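Side-chain contacts in putative branched chain amino acid ABC transporter, periplasmic amino acid-binding protein (Brucella ovis, PDB 4XFK), which probably binds branched-chain or other small amino acids in the periplasm as the soluble component of an ABC-type amino-acid transport system: residues D189-E194 with S202-K207; A206-A211 with A235-K240; A138-K143 with D347-F352. The protein carries 1 engineered substitution. All blocks are in the same frame, centred on the assembly; numbering follows the deposited sequence. Where two conformers were deposited one is given.

Interaction 1: residues D189-E194 with S202-K207; sequences DKTLHE and SPYVAK
Thr-191 meets the phenol ring of Tyr-204 at its edge, CG2 lying near the ring plane and 3.8 Å from CE1. The contact packs helix 202-210 against strand 186-193, part of a Rossmann-like alpha/beta lobe of this periplasmic binding protein. Two residues further along the strand, on the same side, His-193 also points toward the helix: its CB lies 4.0 Å from Tyr-204 OH, and its imidazole directs an edge toward the face of the phenol. The two rings form an edge-to-face pair with centroids 5.8 Å apart and planes inclined at 62°.

In Thr-191, OG1 lies beside the backbone N (chi1 -70°), which leaves CG2 anti to that N and facing the tyrosine; OG1 is hydrogen-bonded to Tyr-160 on the adjoining strand. The imidazole is fixed at both nitrogens. His-193 ND1 donates to Glu-194 O, 2.8 Å away and almost in the ring plane, and NE2 pairs with Asn-220; Phe-201 adds a second edge-to-face ring contact. Further back along the strand, a water links the carboxylate of Asp-189 to the helix backbone, donating to Asp-189 OD2 at 2.6 Å and to Lys-207 O at 2.9 Å.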
ATOM      1  N   ASP A 189     -10.550  24.259  -0.961  1.00 17.92           N
ATOM      2  CA  ASP A 189      -9.915  24.435   0.330  1.00 18.69           C
ATOM      3  C   ASP A 189      -9.177  23.150   0.657  1.00 17.61           C
ATOM      4  O   ASP A 189      -9.432  22.110   0.049  1.00 17.79           O
ATOM      5  CB  ASP A 189     -10.970  24.771   1.396  1.00 21.23           C
ATOM      6  CG  ASP A 189     -10.381  25.449   2.617  1.00 24.42           C
ATOM      7  OD1 ASP A 189      -9.165  25.736   2.622  1.00 26.36           O
ATOM      8  OD2 ASP A 189     -11.146  25.709   3.575  1.00 26.35           O
ATOM      9  N   LYS A 190      -8.233  23.233   1.583  1.00 19.46           N
ATOM     10  CA  LYS A 190      -7.447  22.068   1.956  1.00 20.67           C
ATOM     11  C   LYS A 190      -6.959  22.169   3.391  1.00 19.57           C
ATOM     12  O   LYS A 190      -6.841  23.264   3.945  1.00 21.94           O
ATOM     13  CB  LYS A 190      -6.273  21.870   0.992  1.00 22.59           C
ATOM     14  CG  LYS A 190      -5.286  23.018   0.956  1.00 24.09           C
ATOM     15  CD  LYS A 190      -4.407  22.945  -0.284  1.00 25.89           C
ATOM     16  CE  LYS A 190      -3.647  24.244  -0.490  1.00 29.52           C
ATOM     17  NZ  LYS A 190      -2.858  24.227  -1.756  1.00 30.38           N
ATOM     18  N   THR A 191      -6.679  21.013   3.981  1.00 16.39           N
ATOM     19  CA  THR A 191      -6.289  20.909   5.377  1.00 15.40           C
ATOM     20  C   THR A 191      -5.264  19.803   5.558  1.00 12.92           C
ATOM     21  O   THR A 191      -5.412  18.717   4.997  1.00 12.06           O
ATOM     22  CB  THR A 191      -7.499  20.503   6.243  1.00 19.79           C
ATOM     23  OG1 THR A 191      -8.428  21.587   6.299  1.00 23.02           O
ATOM     24  CG2 THR A 191      -7.072  20.109   7.661  1.00 21.43           C
ATOM     25  N   LEU A 192      -4.230  20.086   6.343  1.00 12.57           N
ATOM     26  CA  LEU A 192      -3.375  19.054   6.907  1.00 11.95           C
ATOM     27  C   LEU A 192      -3.564  19.082   8.415  1.00 12.96           C
ATOM     28  O   LEU A 192      -3.481  20.147   9.036  1.00 17.12           O
ATOM     29  CB  LEU A 192      -1.912  19.325   6.588  1.00 12.58           C
ATOM     30  CG  LEU A 192      -1.445  19.210   5.142  1.00 12.90           C
ATOM     31  CD1 LEU A 192       0.021  19.607   5.067  1.00 14.71           C
ATOM     32  CD2 LEU A 192      -1.640  17.800   4.617  1.00 13.11           C
ATOM     33  N   HIS A 193      -3.793  17.921   9.011  1.00 10.45           N
ATOM     34  CA  HIS A 193      -4.057  17.861  10.439  1.00 10.14           C
ATOM     35  C   HIS A 193      -3.100  16.915  11.153  1.00 11.07           C
ATOM     36  O   HIS A 193      -2.386  16.129  10.525  1.00 11.28           O
ATOM     37  CB  HIS A 193      -5.519  17.468  10.701  1.00 10.61           C
ATOM     38  CG  HIS A 193      -5.915  16.158  10.089  1.00  8.87           C
ATOM     39  ND1 HIS A 193      -5.488  14.943  10.586  1.00  8.83           N
ATOM     40  CD2 HIS A 193      -6.698  15.869   9.019  1.00  8.37           C
ATOM     41  CE1 HIS A 193      -5.994  13.968   9.851  1.00  8.38           C
ATOM     42  NE2 HIS A 193      -6.729  14.501   8.892  1.00  8.73           N
ATOM     43  N   GLU A 194      -3.084  17.011  12.475  1.00 11.88           N
ATOM     44  CA  GLU A 194      -2.262  16.146  13.302  1.00 12.91           C
ATOM     45  C   GLU A 194      -2.565  14.684  13.008  1.00 12.26           C
ATOM     46  O   GLU A 194      -3.693  14.328  12.655  1.00 11.62           O
ATOM     47  CB  GLU A 194      -2.494  16.451  14.783  1.00 15.59           C
ATOM     48  N   SER A 202     -15.728  16.516  13.805  1.00 14.13           N
ATOM     49  CA  SER A 202     -16.829  17.429  13.491  1.00 16.51           C
ATOM     50  C   SER A 202     -16.413  18.812  12.959  1.00 15.13           C
ATOM     51  O   SER A 202     -16.999  19.290  11.988  1.00 14.89           O
ATOM     52  CB  SER A 202     -17.799  17.564  14.671  1.00 18.06           C
ATOM     53  OG  SER A 202     -18.430  16.322  14.929  1.00 22.66           O
ATOM     54  N   PRO A 203     -15.403  19.462  13.576  1.00 15.19           N
ATOM     55  CA  PRO A 203     -15.050  20.791  13.049  1.00 16.38           C
ATOM     56  C   PRO A 203     -14.466  20.737  11.637  1.00 15.21           C
ATOM     57  O   PRO A 203     -14.600  21.689  10.860  1.00 16.45           O
ATOM     58  CB  PRO A 203     -13.984  21.291  14.027  1.00 17.71           C
ATOM     59  CG  PRO A 203     -14.177  20.490  15.254  1.00 18.04           C
ATOM     60  CD  PRO A 203     -14.684  19.162  14.827  1.00 16.13           C
ATOM     61  N   TYR A 204     -13.819  19.627  11.302  1.00 13.44           N
ATOM     62  CA  TYR A 204     -13.260  19.457   9.965  1.00 13.85           C
ATOM     63  C   TYR A 204     -14.361  19.200   8.945  1.00 14.27           C
ATOM     64  O   TYR A 204     -14.328  19.723   7.826  1.00 14.50           O
ATOM     65  CB  TYR A 204     -12.220  18.332   9.964  1.00 14.39           C
ATOM     66  CG  TYR A 204     -11.018  18.688  10.804  1.00 15.96           C
ATOM     67  CD1 TYR A 204      -9.959  19.405  10.259  1.00 17.51           C
ATOM     68  CD2 TYR A 204     -10.958  18.346  12.153  1.00 16.50           C
ATOM     69  CE1 TYR A 204      -8.865  19.752  11.021  1.00 18.35           C
ATOM     70  CE2 TYR A 204      -9.867  18.695  12.927  1.00 17.66           C
ATOM     71  CZ  TYR A 204      -8.826  19.396  12.355  1.00 18.83           C
ATOM     72  OH  TYR A 204      -7.744  19.744  13.122  1.00 22.40           O
ATOM     73  N   VAL A 205     -15.347  18.404   9.342  1.00 12.83           N
ATOM     74  CA  VAL A 205     -16.506  18.177   8.498  1.00 13.05           C
ATOM     75  C   VAL A 205     -17.247  19.497   8.249  1.00 13.94           C
ATOM     76  O   VAL A 205     -17.697  19.762   7.136  1.00 13.77           O
ATOM     77  CB  VAL A 205     -17.416  17.073   9.083  1.00 14.03           C
ATOM     78  CG1 VAL A 205     -18.729  16.987   8.331  1.00 15.73           C
ATOM     79  CG2 VAL A 205     -16.684  15.733   9.035  1.00 14.99           C
ATOM     80  N   ALA A 206     -17.324  20.352   9.266  1.00 16.81           N
ATOM     81  CA  ALA A 206     -17.943  21.673   9.102  1.00 17.35           C
ATOM     82  C   ALA A 206     -17.204  22.523   8.055  1.00 16.84           C
ATOM     83  O   ALA A 206     -17.829  23.208   7.244  1.00 18.05           O
ATOM     84  CB  ALA A 206     -18.013  22.401  10.442  1.00 17.88           C
ATOM     85  N   LYS A 207     -15.874  22.471   8.073  1.00 16.93           N
ATOM     86  CA  LYS A 207     -15.064  23.188   7.086  1.00 17.54           C
ATOM     87  C   LYS A 207     -15.320  22.663   5.671  1.00 16.71           C
ATOM     88  O   LYS A 207     -15.427  23.443   4.715  1.00 19.18           O
ATOM     89  CB  LYS A 207     -13.573  23.078   7.419  1.00 19.74           C
TER
HETATM   90  O   HOH W   1     -13.780  25.664   3.839  1.00 27.19           O
HETATM   91  O   HOH W   2      -4.516  19.295  13.671  1.00 19.72           O

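Interaction 2: residues A206-A211 with A235-K240; sequences AKIQAA and AGLKAK
Gln-209 and Leu-237 mark the closest backbone approach, their CA atoms 7.2 Å apart, where helix 202-210 passes the turn that leaves helix 223-235 by a Schellman motif with Gly-236 at positive phi. The turn brings Leu-237 in beside the neighbouring helix. Its CG is anti to the backbone N (chi1 -180°), and Leu-237 CD1 does the touching, resting 3.8 Å from Gln-209 CG and 4.0 Å from Ile-208 CG2. Ile-208 and Leu-237 cross at about a right angle and touch through single methyls.

Gln-209 supplies both an apolar and a polar surface. Its aliphatic stem lies against the leucine, while the chain, extended beyond CG, carries the amide on to Ala-235. There Gln-209 NE2 comes to 3.6 Å from Ala-235 O without a direct hydrogen bond, and a water closes the gap, accepting from Gln-209 NE2 at 3.1 Å and donating to Ala-235 O at 2.8 Å. This polar fringe belongs to the exposed side of the contact, whereas Ile-208 and Leu-237 are buried. Beneath them lies the parallel part of the sheet: Ile-208 also packs on Tyr-160 of strand 158-164 and Val-216 of strand 215-218, and Ala-239 touches Val-216 just before strand 240-243.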
ATOM      1  N   ALA A 206     -17.324  20.352   9.266  1.00 16.81           N
ATOM      2  CA  ALA A 206     -17.943  21.673   9.102  1.00 17.35           C
ATOM      3  C   ALA A 206     -17.204  22.523   8.055  1.00 16.84           C
ATOM      4  O   ALA A 206     -17.829  23.208   7.244  1.00 18.05           O
ATOM      5  CB  ALA A 206     -18.013  22.401  10.442  1.00 17.88           C
ATOM      6  N   LYS A 207     -15.874  22.471   8.073  1.00 16.93           N
ATOM      7  CA  LYS A 207     -15.064  23.188   7.086  1.00 17.54           C
ATOM      8  C   LYS A 207     -15.320  22.663   5.671  1.00 16.71           C
ATOM      9  O   LYS A 207     -15.427  23.443   4.715  1.00 19.18           O
ATOM     10  CB  LYS A 207     -13.573  23.078   7.419  1.00 19.74           C
ATOM     11  N   ILE A 208     -15.431  21.343   5.546  1.00 15.18           N
ATOM     12  CA  ILE A 208     -15.732  20.715   4.265  1.00 14.38           C
ATOM     13  C   ILE A 208     -17.105  21.156   3.764  1.00 15.25           C
ATOM     14  O   ILE A 208     -17.275  21.502   2.592  1.00 15.73           O
ATOM     15  CB  ILE A 208     -15.655  19.186   4.377  1.00 12.52           C
ATOM     16  CG1 ILE A 208     -14.202  18.769   4.599  1.00 13.67           C
ATOM     17  CG2 ILE A 208     -16.219  18.515   3.125  1.00 12.82           C
ATOM     18  CD1 ILE A 208     -14.033  17.323   5.019  1.00 12.82           C
ATOM     19  N   GLN A 209     -18.084  21.183   4.660  1.00 15.79           N
ATOM     20  CA  GLN A 209     -19.410  21.660   4.284  1.00 17.86           C
ATOM     21  C   GLN A 209     -19.393  23.105   3.781  1.00 18.99           C
ATOM     22  O   GLN A 209     -20.074  23.428   2.812  1.00 20.75           O
ATOM     23  CB  GLN A 209     -20.384  21.488   5.448  1.00 20.38           C
ATOM     24  CG  GLN A 209     -20.702  20.032   5.736  1.00 22.34           C
ATOM     25  CD  GLN A 209     -21.623  19.864   6.920  1.00 25.17           C
ATOM     26  OE1 GLN A 209     -21.345  20.361   8.013  1.00 27.82           O
ATOM     27  NE2 GLN A 209     -22.733  19.167   6.710  1.00 25.93           N
ATOM     28  N   ALA A 210     -18.589  23.957   4.412  1.00 18.85           N
ATOM     29  CA  ALA A 210     -18.492  25.368   4.035  1.00 19.73           C
ATOM     30  C   ALA A 210     -17.929  25.551   2.639  1.00 19.03           C
ATOM     31  O   ALA A 210     -18.170  26.568   1.987  1.00 19.97           O
ATOM     32  CB  ALA A 210     -17.622  26.109   5.027  1.00 21.68           C
ATOM     33  N   ALA A 211     -17.156  24.569   2.190  1.00 18.92           N
ATOM     34  CA  ALA A 211     -16.461  24.674   0.914  1.00 18.61           C
ATOM     35  C   ALA A 211     -17.354  24.308  -0.265  1.00 19.07           C
ATOM     36  O   ALA A 211     -16.988  24.544  -1.416  1.00 18.79           O
ATOM     37  CB  ALA A 211     -15.203  23.824   0.922  1.00 19.16           C
ATOM     38  N   ALA A 235     -23.097  14.265  10.426  1.00 13.64           N
ATOM     39  CA  ALA A 235     -23.433  15.565   9.849  1.00 14.17           C
ATOM     40  C   ALA A 235     -24.286  15.443   8.587  1.00 14.80           C
ATOM     41  O   ALA A 235     -24.760  16.445   8.052  1.00 16.87           O
ATOM     42  CB  ALA A 235     -22.158  16.344   9.538  1.00 16.17           C
ATOM     43  N   GLY A 236     -24.478  14.219   8.106  1.00 14.27           N
ATOM     44  CA  GLY A 236     -25.198  14.004   6.861  1.00 14.17           C
ATOM     45  C   GLY A 236     -24.477  14.584   5.656  1.00 14.40           C
ATOM     46  O   GLY A 236     -25.106  15.089   4.723  1.00 15.71           O
ATOM     47  N   LEU A 237     -23.149  14.506   5.672  1.00 14.67           N
ATOM     48  CA  LEU A 237     -22.332  15.077   4.606  1.00 13.56           C
ATOM     49  C   LEU A 237     -22.749  14.551   3.244  1.00 14.62           C
ATOM     50  O   LEU A 237     -22.939  13.343   3.069  1.00 15.28           O
ATOM     51  CB  LEU A 237     -20.859  14.762   4.843  1.00 15.69           C
ATOM     52  CG  LEU A 237     -19.878  15.306   3.804  1.00 16.82           C
ATOM     53  CD1 LEU A 237     -19.705  16.816   3.948  1.00 17.39           C
ATOM     54  CD2 LEU A 237     -18.538  14.585   3.915  1.00 18.77           C
ATOM     55  N   LYS A 238     -22.897  15.462   2.288  1.00 14.40           N
ATOM     56  CA  LYS A 238     -23.347  15.099   0.947  1.00 14.25           C
ATOM     57  C   LYS A 238     -22.203  14.769  -0.008  1.00 12.65           C
ATOM     58  O   LYS A 238     -22.367  13.934  -0.904  1.00 14.05           O
ATOM     59  CB  LYS A 238     -24.229  16.204   0.360  1.00 16.05           C
ATOM     60  CG  LYS A 238     -25.539  16.386   1.110  1.00 19.16           C
ATOM     61  CD  LYS A 238     -26.509  17.257   0.334  1.00 23.90           C
ATOM     62  CE  LYS A 238     -27.857  17.340   1.033  1.00 26.92           C
ATOM     63  NZ  LYS A 238     -28.413  15.983   1.327  1.00 29.79           N
ATOM     64  N   ALA A 239     -21.059  15.427   0.179  1.00 12.89           N
ATOM     65  CA  ALA A 239     -19.886  15.170  -0.653  1.00 13.18           C
ATOM     66  C   ALA A 239     -19.452  13.724  -0.513  1.00 13.08           C
ATOM     67  O   ALA A 239     -19.668  13.093   0.527  1.00 14.45           O
ATOM     68  CB  ALA A 239     -18.740  16.091  -0.272  1.00 14.59           C
ATOM     69  N   LYS A 240     -18.835  13.195  -1.559  1.00 11.75           N
ATOM     70  CA  LYS A 240     -18.310  11.840  -1.487  1.00 12.20           C
ATOM     71  C   LYS A 240     -16.796  11.861  -1.360  1.00 10.46           C
ATOM     72  O   LYS A 240     -16.115  12.676  -1.986  1.00 11.80           O
ATOM     73  CB  LYS A 240     -18.759  11.027  -2.699  1.00 13.97           C
ATOM     74  CG  LYS A 240     -20.278  10.844  -2.766  1.00 14.89           C
ATOM     75  CD  LYS A 240     -20.829  10.179  -1.496  1.00 14.86           C
ATOM     76  CE  LYS A 240     -22.353  10.227  -1.436  1.00 16.55           C
ATOM     77  NZ  LYS A 240     -22.846   9.651  -0.144  1.00 16.96           N
TER
HETATM   78  O   HOH W   3     -23.216  18.564   3.420  1.00 12.11           O
HETATM   79  O   HOH W   4     -24.800  19.017   9.034  1.00 38.23           O

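Interaction 3: residues A138-K143 with D347-F352; sequences AAIRFK and DHQAKF. Engineered in segment 138-143: Arg-141 (natural residue His).
In what is probably the hinge region, where the chain crosses between the two lobes of the binding protein, Ile-140 in the first turn of helix 138-152 makes a buried contact with Gln-349 and Phe-352 of the segment 347-352. The isoleucine reaches across with its delta methyl. CG1 stands beside the backbone N and anti to the carbonyl carbon (chi1 -62°), and Ile-140 CD1 ends 3.8 Å from Gln-349 NE2 and 4.1 Å from Gln-349 CD. The two side chains come from opposite directions, and the methyl lies over a face of the amide. A looser apolar contact joins Ile-140 CD1 to Phe-352 CZ at 4.5 Å.

Strand 350-360 belongs to the mixed sheet, whereas strand 131-133, which precedes the helix, is an outer strand of the separate five-stranded parallel sheet. Such a pair of sheets, with the chain passing between them, is characteristic of the two-lobed periplasmic binding protein fold. Polar bonds hold the glutamine that receives the methyl. Its chain bends at chi2 (60°), and Gln-349 NE2 donates to Ala-350 O at 3.1 Å, in the carbonyl plane and on a lone pair, with an N-H...O angle of 166°. NE2 also bonds to Ser-135 O, and OE1 accepts from Arg-133, so both ends of the amide are fixed to the chain just ahead of the helix. On the other side of Gln-349 the backbone is shaped by an Asx turn, in which Asp-347 OD1 accepts from Gln-349 N at 3.2 Å, from above the carboxylate plane; Asp-347 OD2 forms a salt bridge with Arg-344.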
ATOM      1  N   ALA A 138       1.540   7.748  -3.729  1.00  6.13           N
ATOM      2  CA  ALA A 138       0.556   8.828  -3.731  1.00  6.82           C
ATOM      3  C   ALA A 138       0.115   9.224  -5.136  1.00  7.38           C
ATOM      4  O   ALA A 138      -1.059   9.515  -5.366  1.00  7.18           O
ATOM      5  CB  ALA A 138       1.104  10.044  -2.997  1.00  7.99           C
ATOM      6  N   ALA A 139       1.059   9.239  -6.066  1.00  7.11           N
ATOM      7  CA  ALA A 139       0.755   9.644  -7.436  1.00  7.19           C
ATOM      8  C   ALA A 139      -0.174   8.646  -8.115  1.00  8.07           C
ATOM      9  O   ALA A 139      -1.160   9.026  -8.747  1.00  9.67           O
ATOM     10  CB  ALA A 139       2.038   9.833  -8.244  1.00  7.87           C
ATOM     11  N   ILE A 140       0.136   7.364  -7.978  1.00  7.35           N
ATOM     12  CA  ILE A 140      -0.694   6.333  -8.577  1.00  6.90           C
ATOM     13  C   ILE A 140      -2.099   6.341  -7.959  1.00  7.16           C
ATOM     14  O   ILE A 140      -3.102   6.295  -8.681  1.00  7.90           O
ATOM     15  CB  ILE A 140      -0.050   4.939  -8.417  1.00  7.23           C
ATOM     16  CG1 ILE A 140       1.304   4.883  -9.148  1.00  8.29           C
ATOM     17  CG2 ILE A 140      -1.003   3.852  -8.895  1.00  8.56           C
ATOM     18  CD1 ILE A 140       2.113   3.619  -8.859  1.00  8.95           C
ATOM     19  N   ARG A 141      -2.172   6.393  -6.627  1.00  7.14           N
ATOM     20  CA  ARG A 141      -3.464   6.401  -5.942  1.00  6.90           C
ATOM     21  C   ARG A 141      -4.364   7.531  -6.440  1.00  6.25           C
ATOM     22  O   ARG A 141      -5.535   7.316  -6.778  1.00  7.31           O
ATOM     23  CB  ARG A 141      -3.290   6.568  -4.429  1.00  6.47           C
ATOM     24  CG  ARG A 141      -2.699   5.378  -3.687  1.00  6.76           C
ATOM     25  CD  ARG A 141      -3.628   4.188  -3.586  1.00  6.67           C
ATOM     26  NE  ARG A 141      -3.057   3.224  -2.649  1.00  5.84           N
ATOM     27  CZ  ARG A 141      -3.620   2.067  -2.318  1.00  5.92           C
ATOM     28  NH1 ARG A 141      -4.795   1.720  -2.827  1.00  6.64           N
ATOM     29  NH2 ARG A 141      -3.002   1.250  -1.475  1.00  7.11           N
ATOM     30  N   PHE A 142      -3.827   8.747  -6.463  1.00  6.64           N
ATOM     31  CA  PHE A 142      -4.697   9.904  -6.633  1.00  7.89           C
ATOM     32  C   PHE A 142      -4.952  10.318  -8.067  1.00  8.03           C
ATOM     33  O   PHE A 142      -6.007  10.864  -8.365  1.00  9.55           O
ATOM     34  CB  PHE A 142      -4.368  11.017  -5.630  1.00  8.33           C
ATOM     35  CG  PHE A 142      -4.808  10.639  -4.257  1.00  7.68           C
ATOM     36  CD1 PHE A 142      -6.116  10.881  -3.850  1.00  9.09           C
ATOM     37  CD2 PHE A 142      -3.975   9.892  -3.432  1.00  7.74           C
ATOM     38  CE1 PHE A 142      -6.564  10.450  -2.617  1.00  8.71           C
ATOM     39  CE2 PHE A 142      -4.422   9.447  -2.191  1.00  7.97           C
ATOM     40  CZ  PHE A 142      -5.719   9.712  -1.792  1.00  7.48           C
ATOM     41  N   LYS A 143      -4.039   9.988  -8.971  1.00  8.73           N
ATOM     42  CA  LYS A 143      -4.322  10.099 -10.393  0.50  9.70           C
ATOM     43  C   LYS A 143      -5.433   9.128 -10.763  1.00  8.49           C
ATOM     44  O   LYS A 143      -6.426   9.499 -11.389  1.00 10.36           O
ATOM     45  CB  LYS A 143      -3.080   9.767 -11.217  0.50 11.32           C
ATOM     46  CG  LYS A 143      -3.393   9.517 -12.682  0.50 14.22           C
ATOM     47  CD  LYS A 143      -2.215   8.900 -13.433  0.50 15.88           C
ATOM     48  CE  LYS A 143      -2.043   7.408 -13.136  0.50 13.82           C
ATOM     49  NZ  LYS A 143      -1.148   7.142 -11.974  0.50 10.07           N
ATOM     50  N   ASP A 347      13.566   2.817 -10.796  1.00  9.14           N
ATOM     51  CA  ASP A 347      13.245   3.357  -9.482  1.00  8.74           C
ATOM     52  C   ASP A 347      12.758   2.285  -8.518  1.00  8.08           C
ATOM     53  O   ASP A 347      12.575   2.553  -7.339  1.00  9.07           O
ATOM     54  CB  ASP A 347      12.211   4.491  -9.596  1.00  9.20           C
ATOM     55  CG  ASP A 347      10.908   4.063 -10.277  1.00  9.02           C
ATOM     56  OD1 ASP A 347      10.808   2.942 -10.826  1.00  9.15           O
ATOM     57  OD2 ASP A 347       9.966   4.887 -10.275  1.00  9.90           O
ATOM     58  N   HIS A 348      12.565   1.072  -9.024  1.00  7.98           N
ATOM     59  CA  HIS A 348      11.982  -0.024  -8.244  1.00  7.57           C
ATOM     60  C   HIS A 348      10.570   0.281  -7.732  1.00  7.19           C
ATOM     61  O   HIS A 348      10.203  -0.064  -6.605  1.00  8.14           O
ATOM     62  CB  HIS A 348      12.918  -0.508  -7.128  1.00  7.88           C
ATOM     63  CG  HIS A 348      14.195  -1.090  -7.642  1.00  7.49           C
ATOM     64  ND1 HIS A 348      15.247  -1.430  -6.818  1.00  7.71           N
ATOM     65  CD2 HIS A 348      14.582  -1.410  -8.900  1.00  7.56           C
ATOM     66  CE1 HIS A 348      16.231  -1.920  -7.550  1.00  7.35           C
ATOM     67  NE2 HIS A 348      15.854  -1.918  -8.816  1.00  7.94           N
ATOM     68  N   GLN A 349       9.783   0.915  -8.598  1.00  7.84           N
ATOM     69  CA  GLN A 349       8.342   1.003  -8.427  1.00  6.98           C
ATOM     70  C   GLN A 349       7.686  -0.117  -9.236  1.00  6.87           C
ATOM     71  O   GLN A 349       7.932  -0.244 -10.437  1.00  7.56           O
ATOM     72  CB  GLN A 349       7.834   2.368  -8.914  1.00  7.56           C
ATOM     73  CG  GLN A 349       6.325   2.502  -8.928  1.00  7.57           C
ATOM     74  CD  GLN A 349       5.719   2.312  -7.545  1.00  7.15           C
ATOM     75  OE1 GLN A 349       6.069   3.016  -6.589  1.00  7.56           O
ATOM     76  NE2 GLN A 349       4.806   1.355  -7.430  1.00  7.26           N
ATOM     77  N   ALA A 350       6.873  -0.943  -8.582  1.00  7.13           N
ATOM     78  CA  ALA A 350       6.177  -2.017  -9.288  1.00  7.84           C
ATOM     79  C   ALA A 350       5.106  -1.467 -10.227  1.00  7.26           C
ATOM     80  O   ALA A 350       4.522  -0.400  -9.978  1.00  7.55           O
ATOM     81  CB  ALA A 350       5.564  -3.006  -8.307  1.00  7.97           C
ATOM     82  N   LYS A 351       4.876  -2.209 -11.311  1.00  7.27           N
ATOM     83  CA  LYS A 351       3.880  -1.892 -12.331  1.00  7.69           C
ATOM     84  C   LYS A 351       2.752  -2.911 -12.234  1.00  7.12           C
ATOM     85  O   LYS A 351       2.998  -4.118 -12.288  1.00  7.58           O
ATOM     86  CB  LYS A 351       4.510  -1.931 -13.723  1.00  9.46           C
ATOM     87  CG  LYS A 351       3.543  -1.531 -14.819  1.00 11.91           C
ATOM     88  CD  LYS A 351       4.263  -1.014 -16.053  1.00 18.61           C
ATOM     89  CE  LYS A 351       4.831  -2.127 -16.879  1.00 21.98           C
ATOM     90  NZ  LYS A 351       5.369  -1.550 -18.146  1.00 22.66           N
ATOM     91  N   PHE A 352       1.520  -2.428 -12.086  1.00  6.93           N
ATOM     92  CA  PHE A 352       0.370  -3.295 -11.845  1.00  7.43           C
ATOM     93  C   PHE A 352      -0.905  -2.507 -12.124  1.00  8.13           C
ATOM     94  O   PHE A 352      -0.889  -1.280 -12.099  1.00  8.49           O
ATOM     95  CB  PHE A 352       0.374  -3.775 -10.386  1.00  8.36           C
ATOM     96  CG  PHE A 352       0.635  -2.677  -9.394  1.00  7.24           C
ATOM     97  CD1 PHE A 352      -0.381  -1.791  -9.037  1.00  8.53           C
ATOM     98  CD2 PHE A 352       1.895  -2.499  -8.849  1.00  7.73           C
ATOM     99  CE1 PHE A 352      -0.146  -0.747  -8.180  1.00  9.91           C
ATOM    100  CE2 PHE A 352       2.139  -1.453  -7.972  1.00  7.57           C
ATOM    101  CZ  PHE A 352       1.113  -0.579  -7.632  1.00  8.80           C
TER

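From the N terminus, the chain first enters segment 138-143, whose partner 347-352 comes more than 200 residues later; interaction 3 therefore closes a long loop that contains both other contacts. Within it, interaction 1 closes a short connection from strand 186-193 to helix 202-210. Interaction 2 then starts on that same helix, sharing Ala-206 and Lys-207, and spans strand 215-218 and helix 223-235 before closing at 235-240. Interactions 1 and 2 touch where Val-205 packs on Ala-235, and lie on the same side of the chain's centre. Interaction 3, centred about 27 and 30 Å from their centres, reaches the mixed sheet of strand 186-193 through strand 350-360, tying helix 138-152 to it.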